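Local structure of uncharacterized protein (Bacteroides uniformis, 4K61) at residues D20-S25 with Y31-L36; K14-A19 with T42-D47; T87-P92 with I97-V102; Y111-T116 with I122-V127. The protein is of unknown function but belongs to the DUF2874 family of putative beta-lactamase-inhibitor-like, PepSY-like proteins. All coordinates share one frame; numbering follows the deposited sequence. Where two conformers were deposited one is given.

All four contacts reach one antiparallel sheet of eight strands that follow each other in sequence order. Interaction 1 joins the first two strands and interaction 4 the last two, their centres about 26 Å apart on opposite sides of the chain's centre. Interaction 2, about 8 Å from interaction 1 centre to centre, closes a loop within which interaction 1 is nested, laying the end of helix 6-15 over the third strand; Phe35 O and Thr42 N, 2.8 Å apart, tie the two together. Interaction 3 lies near the middle, its centre about 10 Å from that of interaction 4, with Val100 O 2.8 Å from Ile113 N.

Interaction 1: residues D20-S25 with Y31-L36; sequences DGVAWS and YVADFL
Ala33 and Trp24 form the apolar centre of this pairing. The methyl CB of Ala33 sits over one face of the indole, 3.8 Å from the centroid of the Trp24 six-membered ring and 17° off its normal, a CH-pi contact. Val22 CG1 lies over the same face, also offset toward the rim, and touches Ala33 CB at 3.9 Å. The indole is brought across the neighbouring strand because its CG stands anti to the carbonyl carbon (chi1 -69°), which also sets Trp24 CZ3 4.1 Å from Tyr31 CB. The other branch of Val22, CG2, runs alongside Phe35 CB.

Around this patch the backbones pair as an antiparallel hairpin. Ala23 and Asp34 exchange two bonds, the N-H of Ala23 reaching Asp34 O at 2.8 Å and 174°, almost straight. Ser25 and Val32 form the second hydrogen-bonded pair, with Ser25 OG resting 3.6 Å from Val32 CB on the face opposite the indole. At the outer end, on the approach to the first strand, a water accepts from Asp20 N at 3.0 Å; its contact with Leu36 O is so short that a bridge to the second strand is doubtful. The carboxylate of Asp34 turns to Lys43 in a salt bridge.

Strand 23-27 is the outermost of the sheet within the chain; strand 40-46 pairs with the other side of strand 30-37, while helix 6-15 covers the Trp24 face through Val8 and Leu12.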
# COMPACT_ATOMS: atom_id res chain seq x y z
N ASP A 20 -0.18 -1.58 18.56
CA ASP A 20 -0.33 -2.77 19.37
C ASP A 20 -1.10 -3.80 18.52
O ASP A 20 -1.57 -3.48 17.41
CB ASP A 20 -1.10 -2.41 20.63
CG ASP A 20 -1.01 -3.46 21.71
OD1 ASP A 20 -0.21 -4.41 21.59
OD2 ASP A 20 -1.77 -3.32 22.69
N GLY A 21 -1.16 -5.05 18.98
CA GLY A 21 -1.80 -6.08 18.19
C GLY A 21 -1.10 -6.32 16.87
O GLY A 21 -1.72 -6.67 15.86
N VAL A 22 0.20 -6.06 16.85
CA VAL A 22 0.95 -6.12 15.62
C VAL A 22 1.03 -7.55 15.11
O VAL A 22 1.34 -8.47 15.86
CB VAL A 22 2.37 -5.52 15.79
CG1 VAL A 22 3.14 -5.59 14.50
CG2 VAL A 22 2.29 -4.07 16.25
N ALA A 23 0.84 -7.73 13.81
CA ALA A 23 1.14 -9.00 13.17
C ALA A 23 2.34 -8.84 12.25
O ALA A 23 2.33 -8.00 11.36
CB ALA A 23 -0.06 -9.48 12.37
N TRP A 24 3.35 -9.67 12.44
CA TRP A 24 4.58 -9.63 11.62
C TRP A 24 4.61 -10.70 10.53
O TRP A 24 4.22 -11.86 10.75
CB TRP A 24 5.82 -9.81 12.51
CG TRP A 24 6.08 -8.65 13.42
CD1 TRP A 24 5.72 -8.55 14.72
CD2 TRP A 24 6.79 -7.44 13.09
NE1 TRP A 24 6.14 -7.33 15.23
CE2 TRP A 24 6.79 -6.63 14.25
CE3 TRP A 24 7.38 -6.94 11.93
CZ2 TRP A 24 7.38 -5.35 14.27
CZ3 TRP A 24 7.98 -5.68 11.96
CH2 TRP A 24 7.98 -4.91 13.13
N SER A 25 5.10 -10.31 9.36
CA SER A 25 5.30 -11.24 8.26
C SER A 25 6.59 -10.87 7.52
O SER A 25 7.26 -9.89 7.88
CB SER A 25 4.10 -11.24 7.31
OG SER A 25 3.94 -9.99 6.69
N TYR A 31 10.74 -7.16 6.67
CA TYR A 31 9.79 -7.50 7.71
C TYR A 31 8.63 -6.57 7.53
O TYR A 31 8.81 -5.36 7.35
CB TYR A 31 10.41 -7.25 9.08
CG TYR A 31 11.64 -8.05 9.31
CD1 TYR A 31 11.57 -9.38 9.75
CD2 TYR A 31 12.89 -7.51 9.06
CE1 TYR A 31 12.70 -10.12 9.92
CE2 TYR A 31 14.02 -8.25 9.23
CZ TYR A 31 13.93 -9.56 9.67
OH TYR A 31 15.05 -10.30 9.86
N VAL A 32 7.42 -7.11 7.66
CA VAL A 32 6.24 -6.28 7.51
C VAL A 32 5.43 -6.35 8.78
O VAL A 32 5.06 -7.44 9.25
CB VAL A 32 5.38 -6.73 6.31
CG1 VAL A 32 4.13 -5.84 6.19
CG2 VAL A 32 6.21 -6.73 5.03
N ALA A 33 5.18 -5.16 9.36
CA ALA A 33 4.29 -4.99 10.48
C ALA A 33 2.93 -4.58 10.00
O ALA A 33 2.81 -3.65 9.20
CB ALA A 33 4.82 -3.94 11.44
N ASP A 34 1.91 -5.30 10.46
CA ASP A 34 0.54 -4.99 10.15
C ASP A 34 -0.17 -4.70 11.45
O ASP A 34 -0.17 -5.49 12.40
CB ASP A 34 -0.16 -6.14 9.43
CG ASP A 34 -1.56 -5.79 9.09
OD1 ASP A 34 -1.74 -4.86 8.26
OD2 ASP A 34 -2.48 -6.37 9.68
N PHE A 35 -0.82 -3.56 11.47
CA PHE A 35 -1.43 -3.06 12.69
C PHE A 35 -2.44 -2.00 12.36
O PHE A 35 -2.44 -1.42 11.27
CB PHE A 35 -0.38 -2.51 13.67
CG PHE A 35 0.49 -1.43 13.09
CD1 PHE A 35 1.56 -1.75 12.31
CD2 PHE A 35 0.21 -0.10 13.29
CE1 PHE A 35 2.36 -0.76 11.76
CE2 PHE A 35 1.01 0.91 12.76
CZ PHE A 35 2.09 0.58 11.99
N LEU A 36 -3.30 -1.74 13.32
CA LEU A 36 -4.27 -0.68 13.19
C LEU A 36 -3.76 0.66 13.69
O LEU A 36 -3.15 0.73 14.75
CB LEU A 36 -5.48 -1.11 14.03
CG LEU A 36 -6.82 -1.16 13.35
CD1 LEU A 36 -6.69 -1.83 11.99
CD2 LEU A 36 -7.77 -1.88 14.28
O HOH W 1 -2.39 -0.65 16.75

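Interaction 2: residues K14-A19 with T42-D47; sequences KMYPTA and TKVWFD
Selenomethionine Met15, in the last turn of helix 6-15, reaches down to Val44 and Phe46 on the strand beneath. Its chain runs out extended through chi2 and then bends at chi3 (82°), so that SE and the terminal methyl CE both face the strand. Met15 SE lies 3.9 Å from Phe46 CZ and 5.0 Å from the centroid of that ring, 66° off the normal: an oblique Met-aromatic contact in which the two side chains run antiparallel past one another. Toward Val44 the approach is tip to tip, with Val44 CG1 at 4.1 Å from both SE and CE of Met15.

Tyr16 follows as the first residue to leave helical geometry. Its ring comes down beside the other branch of the valine, Tyr16 CE2 standing 4.3 Å from Val44 CG2, so the two methyls of Val44 are shared between the last helical residue and the one that follows it. The phenol oxygen of Tyr16 is hydrogen-bonded to Gln55, on the next strand over. From Tyr16 the chain turns through Pro17 and Thr18 in a type I beta turn, closed by Ala19 N bonding to Tyr16 O at 3.0 Å, and heads toward strand 23-27.

No hydrogen bond crosses this apolar helix-on-sheet packing. Val8, Ala11 and Leu12 extend the helical cover over Phe46, the Tyr16 ring also meets Phe35 of strand 30-37, and strand 40-46 is flanked by strands 30-37 and 52-58.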
# COMPACT_ATOMS: atom_id res chain seq x y z
N LYS A 14 9.18 2.91 18.09
CA LYS A 14 9.62 4.30 17.99
C LYS A 14 8.76 5.17 17.05
O LYS A 14 8.43 6.32 17.40
CB LYS A 14 11.09 4.32 17.57
CG LYS A 14 11.75 5.68 17.51
CD LYS A 14 13.25 5.51 17.33
CE LYS A 14 13.90 6.71 16.67
NZ LYS A 14 13.98 7.85 17.62
N MSE A 15 8.41 4.66 15.88
CA MSE A 15 7.55 5.38 14.91
C MSE A 15 6.15 5.53 15.47
O MSE A 15 5.52 6.53 15.28
CB MSE A 15 7.45 4.63 13.57
CG MSE A 15 8.68 4.75 12.69
SE MSE A 15 8.42 3.44 11.21
CE MSE A 15 7.27 4.52 10.08
N TYR A 16 5.65 4.48 16.10
CA TYR A 16 4.27 4.39 16.55
C TYR A 16 4.20 3.84 17.96
O TYR A 16 3.97 2.64 18.18
CB TYR A 16 3.49 3.48 15.60
CG TYR A 16 3.29 4.10 14.24
CD1 TYR A 16 2.42 5.21 14.10
CD2 TYR A 16 3.87 3.58 13.11
CE1 TYR A 16 2.20 5.79 12.87
CE2 TYR A 16 3.68 4.16 11.87
CZ TYR A 16 2.86 5.26 11.75
OH TYR A 16 2.62 5.85 10.53
N PRO A 17 4.37 4.72 18.97
CA PRO A 17 4.37 4.23 20.36
C PRO A 17 3.09 3.56 20.80
O PRO A 17 3.13 2.80 21.75
CB PRO A 17 4.60 5.50 21.21
CG PRO A 17 4.39 6.63 20.27
CD PRO A 17 4.64 6.14 18.88
N THR A 18 1.97 3.84 20.14
CA THR A 18 0.74 3.20 20.53
C THR A 18 0.32 2.05 19.61
O THR A 18 -0.78 1.53 19.77
CB THR A 18 -0.41 4.21 20.60
OG1 THR A 18 -0.74 4.69 19.30
CG2 THR A 18 -0.00 5.40 21.51
N ALA A 19 1.16 1.67 18.65
CA ALA A 19 0.84 0.49 17.84
C ALA A 19 0.83 -0.73 18.74
O ALA A 19 1.70 -0.89 19.60
CB ALA A 19 1.83 0.31 16.73
N THR A 42 -2.64 -0.46 8.64
CA THR A 42 -1.36 0.16 8.31
C THR A 42 -0.29 -0.89 8.26
O THR A 42 -0.22 -1.76 9.12
CB THR A 42 -0.97 1.22 9.38
OG1 THR A 42 -2.05 2.14 9.55
CG2 THR A 42 0.31 1.97 9.04
N LYS A 43 0.55 -0.82 7.23
CA LYS A 43 1.64 -1.74 7.07
C LYS A 43 2.91 -0.96 6.89
O LYS A 43 2.95 0.06 6.20
CB LYS A 43 1.43 -2.70 5.88
CG LYS A 43 0.40 -3.78 6.12
CD LYS A 43 0.20 -4.63 4.88
CE LYS A 43 -0.72 -5.80 5.14
NZ LYS A 43 -2.12 -5.33 5.29
N VAL A 44 3.95 -1.43 7.55
CA VAL A 44 5.24 -0.77 7.44
C VAL A 44 6.29 -1.84 7.15
O VAL A 44 6.33 -2.90 7.80
CB VAL A 44 5.64 -0.02 8.73
CG1 VAL A 44 6.96 0.68 8.54
CG2 VAL A 44 4.61 1.03 9.11
N TRP A 45 7.09 -1.56 6.14
CA TRP A 45 8.15 -2.47 5.67
C TRP A 45 9.46 -2.01 6.27
O TRP A 45 9.80 -0.81 6.15
CB TRP A 45 8.29 -2.43 4.14
CG TRP A 45 7.30 -3.30 3.39
CD1 TRP A 45 7.56 -4.45 2.72
CD2 TRP A 45 5.89 -3.06 3.23
NE1 TRP A 45 6.41 -4.97 2.18
CE2 TRP A 45 5.37 -4.11 2.46
CE3 TRP A 45 5.01 -2.04 3.66
CZ2 TRP A 45 4.03 -4.20 2.13
CZ3 TRP A 45 3.68 -2.13 3.31
CH2 TRP A 45 3.20 -3.20 2.57
N PHE A 46 10.21 -2.96 6.87
CA PHE A 46 11.53 -2.66 7.41
C PHE A 46 12.57 -3.52 6.74
O PHE A 46 12.35 -4.74 6.53
CB PHE A 46 11.59 -2.95 8.92
CG PHE A 46 10.70 -2.08 9.73
CD1 PHE A 46 9.38 -2.45 9.93
CD2 PHE A 46 11.16 -0.88 10.26
CE1 PHE A 46 8.53 -1.65 10.66
CE2 PHE A 46 10.28 -0.06 11.00
CZ PHE A 46 8.99 -0.46 11.20
N ASP A 47 13.72 -2.92 6.43
CA ASP A 47 14.84 -3.72 5.96
C ASP A 47 15.60 -4.41 7.12
O ASP A 47 15.26 -4.25 8.28
CB ASP A 47 15.78 -2.89 5.04
CG ASP A 47 16.48 -1.73 5.76
OD1 ASP A 47 16.69 -1.78 7.00
OD2 ASP A 47 16.85 -0.78 5.00

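Interaction 3: residues T87-P92 with I97-V102; sequences TWVQFP and IVAVEV
Trp88 meets Val98 through an indole whose CG stands anti to the backbone nitrogen (chi1 -179°), while in Val98 the branch anti to the carbonyl carbon, CG2, is the one that turns to it. Val98 CG2 arrives at the ring edge, close to its plane, 3.7 Å from Trp88 CZ3, and the two side chains cross obliquely. On the other face of the sheet Ile97 reaches out with CG1 anti to its carbonyl carbon (chi1 -68°) and an extended end, placing Ile97 CD1 at the edge of the Phe91 ring, 4.0 Å from Phe91 CE2. Nearer the backbone, Val89 CB and Ile97 CB face each other at 4.1 Å, and Val89 CG2 touches Ala99 CB at 4.2 Å.

These residues belong to the antiparallel hairpin of strands 82-90 and 97-103, close to the middle of the eight-stranded sheet. Two hydrogen-bonded pairs, Thr87 with Ala99 and Val89 with Ile97, bracket the non-hydrogen-bonded pair of Trp88 with Val98. The bonds from Val89 N to Ile97 O and from Ala99 N to Thr87 O are both 2.8 Å long.

On the Trp88 face, the indole stacks on Trp59 and Val69 of helix 67-75 packs on Val98; on the Val89 side Met54 of strand 52-58 touches both Val89 and Phe91, while Leu114 of strand 110-115 lies against Ile97 and Ala99.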
# COMPACT_ATOMS: atom_id res chain seq x y z
N THR A 87 -5.06 2.32 -1.59
CA THR A 87 -3.94 2.32 -0.66
C THR A 87 -3.13 3.60 -0.85
O THR A 87 -2.79 3.99 -1.98
CB THR A 87 -3.06 1.08 -0.88
OG1 THR A 87 -3.86 -0.08 -0.73
CG2 THR A 87 -1.92 1.01 0.11
N TRP A 88 -2.84 4.27 0.26
CA TRP A 88 -1.90 5.36 0.31
C TRP A 88 -0.51 4.86 0.64
O TRP A 88 -0.28 4.31 1.71
CB TRP A 88 -2.37 6.37 1.37
CG TRP A 88 -1.58 7.61 1.58
CD1 TRP A 88 -1.10 8.07 2.78
CD2 TRP A 88 -1.26 8.60 0.61
NE1 TRP A 88 -0.48 9.28 2.62
CE2 TRP A 88 -0.56 9.64 1.29
CE3 TRP A 88 -1.50 8.72 -0.77
CZ2 TRP A 88 -0.10 10.77 0.65
CZ3 TRP A 88 -1.01 9.87 -1.42
CH2 TRP A 88 -0.34 10.87 -0.69
N VAL A 89 0.39 5.00 -0.32
CA VAL A 89 1.72 4.44 -0.23
C VAL A 89 2.72 5.57 -0.00
O VAL A 89 2.85 6.51 -0.83
CB VAL A 89 2.10 3.69 -1.52
CG1 VAL A 89 3.44 3.02 -1.36
CG2 VAL A 89 1.03 2.70 -1.92
N GLN A 90 3.47 5.46 1.08
CA GLN A 90 4.46 6.47 1.45
C GLN A 90 5.84 5.84 1.63
O GLN A 90 5.99 4.61 1.89
CB GLN A 90 4.04 7.14 2.76
CG GLN A 90 2.70 7.89 2.69
CD GLN A 90 2.30 8.42 4.06
OE1 GLN A 90 1.70 7.71 4.87
NE2 GLN A 90 2.67 9.64 4.35
N PHE A 91 6.83 6.69 1.46
CA PHE A 91 8.26 6.30 1.42
C PHE A 91 9.07 7.36 2.13
O PHE A 91 8.69 8.53 2.17
CB PHE A 91 8.78 6.24 -0.01
CG PHE A 91 7.98 5.39 -0.93
CD1 PHE A 91 8.13 4.02 -0.94
CD2 PHE A 91 7.11 5.97 -1.83
CE1 PHE A 91 7.41 3.24 -1.82
CE2 PHE A 91 6.39 5.21 -2.71
CZ PHE A 91 6.53 3.84 -2.71
N PRO A 92 10.26 6.97 2.65
CA PRO A 92 11.04 7.95 3.37
C PRO A 92 11.62 9.02 2.47
O PRO A 92 11.74 10.16 2.89
CB PRO A 92 12.14 7.12 4.05
CG PRO A 92 12.17 5.83 3.31
CD PRO A 92 10.78 5.60 2.82
N ILE A 97 2.21 7.73 -3.35
CA ILE A 97 1.43 7.14 -4.45
C ILE A 97 0.08 6.74 -3.94
O ILE A 97 -0.02 6.16 -2.84
CB ILE A 97 2.16 5.90 -5.03
CG1 ILE A 97 3.45 6.32 -5.73
CG2 ILE A 97 1.25 5.12 -5.97
CD1 ILE A 97 4.32 5.12 -6.08
N VAL A 98 -0.99 6.99 -4.72
CA VAL A 98 -2.28 6.36 -4.47
C VAL A 98 -2.38 5.12 -5.39
O VAL A 98 -2.36 5.26 -6.61
CB VAL A 98 -3.49 7.26 -4.75
CG1 VAL A 98 -4.79 6.58 -4.36
CG2 VAL A 98 -3.37 8.58 -4.01
N ALA A 99 -2.48 3.94 -4.79
CA ALA A 99 -2.58 2.71 -5.56
C ALA A 99 -4.05 2.27 -5.56
O ALA A 99 -4.68 2.07 -4.49
CB ALA A 99 -1.70 1.64 -4.99
N VAL A 100 -4.62 2.18 -6.75
CA VAL A 100 -6.03 1.78 -6.88
C VAL A 100 -6.12 0.45 -7.61
O VAL A 100 -5.51 0.27 -8.67
CB VAL A 100 -6.82 2.81 -7.69
CG1 VAL A 100 -8.25 2.34 -7.84
CG2 VAL A 100 -6.75 4.17 -7.02
N GLU A 101 -6.85 -0.51 -7.03
CA GLU A 101 -7.09 -1.78 -7.71
C GLU A 101 -8.54 -1.87 -8.14
O GLU A 101 -9.44 -1.61 -7.33
CB GLU A 101 -6.73 -2.99 -6.84
CG GLU A 101 -6.78 -4.26 -7.67
CD GLU A 101 -6.00 -5.43 -7.06
OE1 GLU A 101 -5.05 -5.19 -6.28
OE2 GLU A 101 -6.31 -6.59 -7.43
N VAL A 102 -8.75 -2.22 -9.41
CA VAL A 102 -10.10 -2.39 -9.94
C VAL A 102 -10.30 -3.79 -10.50
O VAL A 102 -9.37 -4.36 -11.08
CB VAL A 102 -10.43 -1.38 -11.04
CG1 VAL A 102 -10.40 0.03 -10.48
CG2 VAL A 102 -9.46 -1.48 -12.22

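Interaction 4: residues Y111-T116 with I122-V127; sequences YQILFT and IRARNV
The hairpin of strands 110-115 and 121-126 closes the far end of the sheet, and on one face of it Gln112 and Arg125 are joined by side chain as well as backbone. The two extend alongside each other. Gln112 CG is anti to the backbone nitrogen (chi1 178°), and Arg125 bends at chi3, which brings its NH2 to Gln112 OE1 at 3.0 Å. The bond is nearly straight (173°) and its acceptor lies in the guanidinium plane, although the donor is tilted from the amide's carbonyl plane. A water accepts from Arg125 NE and donates to both Gln112 OE1 and Gln112 O, so the amide oxygen receives two bonds. Further bonds, from Gln112 NE2 to Pro133 O and between Arg125 NH2 and Thr138, link the pair to the C-terminal part of the chain.

Gln112 with Arg125 and Leu114 with Arg123 are hydrogen-bonded antiparallel pairs. Leu114 N bonds to Arg123 O (2.9 Å) while Leu114 O accepts from Ile122 N (2.9 Å), so Ile122 and Arg123 together face Leu114, as in a classic beta bulge. Leu114 CD1 rests 4.1 Å from Arg123 CB.

On the opposite face, with Ile113 and Ala124, the Tyr111 ring meets the Asn126 backbone obliquely, Tyr111 CD1 being 3.7 Å from Asn126 CA; a water links Tyr111 OH with Asn126 ND2. Toward the turn Thr116 CG2 and Ile122 CG2 meet at 3.5 Å, and Ile122 CG1 packs 3.8 Å from Leu114 CB.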
# COMPACT_ATOMS: atom_id res chain seq x y z
N TYR A 111 -6.79 -4.77 -12.42
CA TYR A 111 -5.75 -3.79 -12.75
C TYR A 111 -5.36 -3.01 -11.51
O TYR A 111 -6.20 -2.74 -10.63
CB TYR A 111 -6.21 -2.78 -13.81
CG TYR A 111 -6.55 -3.40 -15.14
CD1 TYR A 111 -5.54 -3.80 -16.01
CD2 TYR A 111 -7.86 -3.59 -15.52
CE1 TYR A 111 -5.82 -4.41 -17.23
CE2 TYR A 111 -8.16 -4.18 -16.75
CZ TYR A 111 -7.14 -4.58 -17.60
OH TYR A 111 -7.44 -5.16 -18.80
N GLN A 112 -4.08 -2.69 -11.43
CA GLN A 112 -3.57 -1.80 -10.42
C GLN A 112 -3.06 -0.54 -11.10
O GLN A 112 -2.18 -0.60 -11.99
CB GLN A 112 -2.47 -2.44 -9.64
CG GLN A 112 -1.85 -1.53 -8.58
CD GLN A 112 -0.56 -2.14 -8.04
OE1 GLN A 112 0.50 -2.09 -8.69
NE2 GLN A 112 -0.65 -2.70 -6.85
N ILE A 113 -3.55 0.60 -10.65
CA ILE A 113 -3.18 1.90 -11.22
C ILE A 113 -2.53 2.75 -10.13
O ILE A 113 -3.09 2.91 -9.03
CB ILE A 113 -4.44 2.62 -11.79
CG1 ILE A 113 -5.27 1.70 -12.71
CG2 ILE A 113 -4.03 3.87 -12.56
CD1 ILE A 113 -6.49 1.11 -12.04
N LEU A 114 -1.35 3.30 -10.44
CA LEU A 114 -0.58 4.13 -9.52
C LEU A 114 -0.69 5.58 -9.95
O LEU A 114 -0.40 5.91 -11.08
CB LEU A 114 0.85 3.68 -9.48
CG LEU A 114 1.11 2.21 -9.20
CD1 LEU A 114 2.62 1.99 -9.10
CD2 LEU A 114 0.39 1.73 -7.95
N PHE A 115 -1.19 6.41 -9.03
CA PHE A 115 -1.37 7.82 -9.23
C PHE A 115 -0.42 8.61 -8.33
O PHE A 115 -0.21 8.24 -7.16
CB PHE A 115 -2.78 8.24 -8.84
CG PHE A 115 -3.87 7.67 -9.68
CD1 PHE A 115 -4.45 6.45 -9.36
CD2 PHE A 115 -4.35 8.37 -10.78
CE1 PHE A 115 -5.51 5.96 -10.11
CE2 PHE A 115 -5.36 7.87 -11.55
CZ PHE A 115 -5.95 6.67 -11.22
N THR A 116 0.10 9.73 -8.82
CA THR A 116 0.70 10.71 -7.93
C THR A 116 -0.42 11.39 -7.13
O THR A 116 -1.60 11.28 -7.49
CB THR A 116 1.44 11.81 -8.71
OG1 THR A 116 0.51 12.56 -9.48
CG2 THR A 116 2.47 11.20 -9.63
N ILE A 122 1.16 7.14 -13.18
CA ILE A 122 2.55 6.82 -13.42
C ILE A 122 2.77 5.38 -13.90
O ILE A 122 3.75 5.08 -14.55
CB ILE A 122 3.44 7.17 -12.21
CG1 ILE A 122 3.00 6.46 -10.96
CG2 ILE A 122 3.39 8.69 -11.95
CD1 ILE A 122 3.72 6.94 -9.71
N ARG A 123 1.79 4.50 -13.64
CA ARG A 123 1.91 3.11 -14.06
C ARG A 123 0.53 2.44 -13.92
O ARG A 123 -0.28 2.80 -13.05
CB ARG A 123 2.92 2.39 -13.18
CG ARG A 123 3.44 1.07 -13.73
CD ARG A 123 4.47 0.51 -12.79
NE ARG A 123 5.35 -0.44 -13.42
CZ ARG A 123 6.34 -1.09 -12.81
NH1 ARG A 123 6.55 -0.91 -11.50
NH2 ARG A 123 7.10 -1.94 -13.51
N ALA A 124 0.27 1.49 -14.80
CA ALA A 124 -0.91 0.62 -14.66
C ALA A 124 -0.49 -0.76 -15.10
O ALA A 124 0.25 -0.92 -16.08
CB ALA A 124 -2.07 1.13 -15.49
N ARG A 125 -0.99 -1.77 -14.40
CA ARG A 125 -0.65 -3.14 -14.68
C ARG A 125 -1.84 -4.07 -14.53
O ARG A 125 -2.68 -3.84 -13.65
CB ARG A 125 0.44 -3.60 -13.74
CG ARG A 125 1.79 -2.97 -14.08
CD ARG A 125 2.90 -3.53 -13.21
NE ARG A 125 2.55 -3.41 -11.81
CZ ARG A 125 3.15 -4.07 -10.83
NH1 ARG A 125 4.18 -4.86 -11.11
NH2 ARG A 125 2.74 -3.91 -9.57
N ASN A 126 -1.86 -5.08 -15.37
CA ASN A 126 -2.79 -6.19 -15.19
C ASN A 126 -2.20 -7.05 -14.09
O ASN A 126 -1.16 -7.71 -14.27
CB ASN A 126 -2.95 -6.95 -16.49
CG ASN A 126 -3.94 -8.08 -16.38
OD1 ASN A 126 -4.04 -8.72 -15.33
ND2 ASN A 126 -4.62 -8.37 -17.49
N VAL A 127 -2.87 -7.10 -12.96
CA VAL A 127 -2.37 -7.84 -11.80
C VAL A 127 -3.18 -9.10 -11.50
O VAL A 127 -3.05 -9.65 -10.41
CB VAL A 127 -2.27 -6.96 -10.53
CG1 VAL A 127 -1.23 -5.87 -10.73
CG2 VAL A 127 -3.61 -6.34 -10.11
O HOH W 2 -4.67 -6.34 -19.90
O HOH W 3 0.73 -0.84 -11.34